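Vitamin B12-binding protein (Vibrio cholerae O395, PDB 5YSC) binds vitamin B12 in the periplasm and probably delivers it to BtuC, the membrane subunit of the BtuCDF ABC importer. Local coordinates at residues A[19-24]-A[77-82]. Sequence-based numbering, arbitrary orientation.
Sequences PAERII and KPDLII
The carboxylate of Asp-79 grips two successive backbone N-H groups of 19-24 just before the strands pair. Asp-79 OD2 takes the N-H of Glu-21 on its syn lone pair, nearly straight (N to OD2 2.8 Å), while Asp-79 OD1 receives Arg-22 N at 3.0 Å from above the carboxylate plane. With chi1 at 56°, CG sits between the backbone N and carbonyl carbon, and the carboxylate reaches back to the incoming loop. In return, Asp-79 N donates to Arg-22 O (3.0 Å), which also receives a weak bond from Leu-80 N.

Beyond these bonds the backbones form a parallel ladder: Ile-24 N bonds to Leu-80 O at 3.0 Å, and Ile-82 N to Ile-24 O at 2.8 Å. CA-H...O contacts from Ile-23 to Leu-80 O and from Ile-81 to Ile-24 O fill in between.

Apolar side chains also meet on both sides of the strand pair. On one, Ile-23 CG2 touches Ile-82 CD1 (3.8 Å) and Leu-80 CD2, and Ala-20 CB meets Leu-80 CB. On the other, the CD1 tip of Ile-24 lies against CB and CG of Pro-78 (both 3.8 Å).

Strands 23-25 and 80-83 are the central pair of the first of two four-stranded parallel sheets (order 2-1-3-4), in the N-terminal lobe of this periplasmic binding protein, flanked by 43-45 and 103-105. The Ile-82 side chain is about 10 Å from the bound cyanocobalamin. Helix 28-36 meets Ile-82; helix 70-76 packs on Ile-24, Pro-78 and Ile-81.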
loop_
_atom_site.group_PDB
_atom_site.type_symbol
_atom_site.label_atom_id
_atom_site.label_comp_id
_atom_site.label_asym_id
_atom_site.label_seq_id
_atom_site.Cartn_x
_atom_site.Cartn_y
_atom_site.Cartn_z
ATOM N N PRO A 19 -7.916 16.796 20.133
ATOM C CA PRO A 19 -7.053 17.333 19.074
ATOM C C PRO A 19 -5.594 17.188 19.465
ATOM O O PRO A 19 -5.098 17.852 20.379
ATOM C CB PRO A 19 -7.489 18.800 18.980
ATOM C CG PRO A 19 -7.875 19.118 20.367
ATOM C CD PRO A 19 -8.583 17.881 20.875
ATOM N N ALA A 20 -4.903 16.297 18.778
ATOM C CA ALA A 20 -3.522 16.013 19.092
ATOM C C ALA A 20 -2.619 17.144 18.609
ATOM O O ALA A 20 -2.848 17.773 17.563
ATOM C CB ALA A 20 -3.118 14.685 18.464
ATOM N N GLU A 21 -1.569 17.358 19.323
ATOM C CA GLU A 21 -0.656 18.387 19.020
ATOM C C GLU A 21 0.709 17.959 18.581
ATOM O O GLU A 21 1.352 18.731 18.019
ATOM C CB GLU A 21 -0.424 19.254 20.239
ATOM C CG GLU A 21 -1.536 20.207 20.585
ATOM C CD GLU A 21 -2.010 21.127 19.457
ATOM O OE1 GLU A 21 -3.219 21.321 19.352
ATOM O OE2 GLU A 21 -1.191 21.678 18.774
ATOM N N ARG A 22 1.106 16.727 18.863
ATOM C CA ARG A 22 2.440 16.211 18.549
ATOM C C ARG A 22 2.246 14.787 18.021
ATOM O O ARG A 22 2.139 13.838 18.798
ATOM C CB ARG A 22 3.350 16.229 19.771
ATOM C CG ARG A 22 3.608 17.613 20.342
ATOM C CD ARG A 22 4.701 17.560 21.364
ATOM N NE ARG A 22 5.940 17.112 20.745
ATOM C CZ ARG A 22 6.806 17.917 20.143
ATOM N NH1 ARG A 22 6.583 19.220 20.092
ATOM N NH2 ARG A 22 7.898 17.416 19.591
ATOM N N ILE A 23 2.161 14.632 16.702
ATOM C CA ILE A 23 1.765 13.352 16.113
ATOM C C ILE A 23 2.982 12.709 15.460
ATOM O O ILE A 23 3.787 13.388 14.830
ATOM C CB ILE A 23 0.610 13.544 15.107
ATOM C CG1 ILE A 23 -0.570 14.232 15.787
ATOM C CG2 ILE A 23 0.097 12.206 14.581
ATOM C CD1 ILE A 23 -1.748 14.530 14.861
ATOM N N ILE A 24 3.124 11.393 15.611
ATOM C CA ILE A 24 4.204 10.656 14.956
ATOM C C ILE A 24 3.581 9.596 14.072
ATOM O O ILE A 24 2.655 8.906 14.496
ATOM C CB ILE A 24 5.150 10.028 15.986
ATOM C CG1 ILE A 24 5.958 11.142 16.668
ATOM C CG2 ILE A 24 6.097 8.999 15.343
ATOM C CD1 ILE A 24 6.944 10.623 17.718
ATOM N N LYS A 77 7.920 13.134 22.757
ATOM C CA LYS A 77 6.731 13.230 23.596
ATOM C C LYS A 77 5.408 13.344 22.832
ATOM O O LYS A 77 4.621 14.244 23.096
ATOM C CB LYS A 77 6.868 14.417 24.555
ATOM C CG LYS A 77 8.215 14.482 25.259
ATOM C CD LYS A 77 8.405 15.795 25.992
ATOM C CE LYS A 77 8.465 15.574 27.491
ATOM N NZ LYS A 77 9.561 16.351 28.129
ATOM N N PRO A 78 5.153 12.422 21.909
ATOM C CA PRO A 78 3.938 12.502 21.105
ATOM C C PRO A 78 2.710 12.281 21.957
ATOM O O PRO A 78 2.737 11.531 22.932
ATOM C CB PRO A 78 4.122 11.375 20.075
ATOM C CG PRO A 78 4.862 10.325 20.841
ATOM C CD PRO A 78 5.849 11.135 21.698
ATOM N N ASP A 79 1.612 12.943 21.600
ATOM C CA ASP A 79 0.336 12.602 22.202
ATOM C C ASP A 79 -0.494 11.702 21.306
ATOM O O ASP A 79 -1.566 11.261 21.719
ATOM C CB ASP A 79 -0.443 13.870 22.587
ATOM C CG ASP A 79 -0.666 14.820 21.427
ATOM O OD1 ASP A 79 -0.281 14.487 20.289
ATOM O OD2 ASP A 79 -1.234 15.914 21.652
ATOM N N LEU A 80 0.003 11.393 20.102
ATOM C CA LEU A 80 -0.619 10.401 19.230
ATOM C C LEU A 80 0.447 9.777 18.331
ATOM O O LEU A 80 1.198 10.506 17.686
ATOM C CB LEU A 80 -1.710 11.040 18.363
ATOM C CG LEU A 80 -2.312 10.104 17.313
ATOM C CD1 LEU A 80 -3.053 8.975 18.015
ATOM C CD2 LEU A 80 -3.236 10.866 16.358
ATOM N N ILE A 81 0.475 8.441 18.249
ATOM C CA ILE A 81 1.354 7.703 17.355
ATOM C C ILE A 81 0.452 6.926 16.402
ATOM O O ILE A 81 -0.489 6.255 16.831
ATOM C CB ILE A 81 2.309 6.756 18.118
ATOM C CG1 ILE A 81 3.207 7.532 19.082
ATOM C CG2 ILE A 81 3.116 5.907 17.142
ATOM C CD1 ILE A 81 4.183 6.679 19.869
ATOM N N ILE A 82 0.702 7.055 15.106
ATOM C CA ILE A 82 -0.039 6.342 14.081
ATOM C C ILE A 82 0.783 5.147 13.645
ATOM O O ILE A 82 1.792 5.300 12.960
ATOM C CB ILE A 82 -0.361 7.229 12.869
ATOM C CG1 ILE A 82 -1.015 8.525 13.317
ATOM C CG2 ILE A 82 -1.268 6.455 11.946
ATOM C CD1 ILE A 82 -1.154 9.505 12.163
#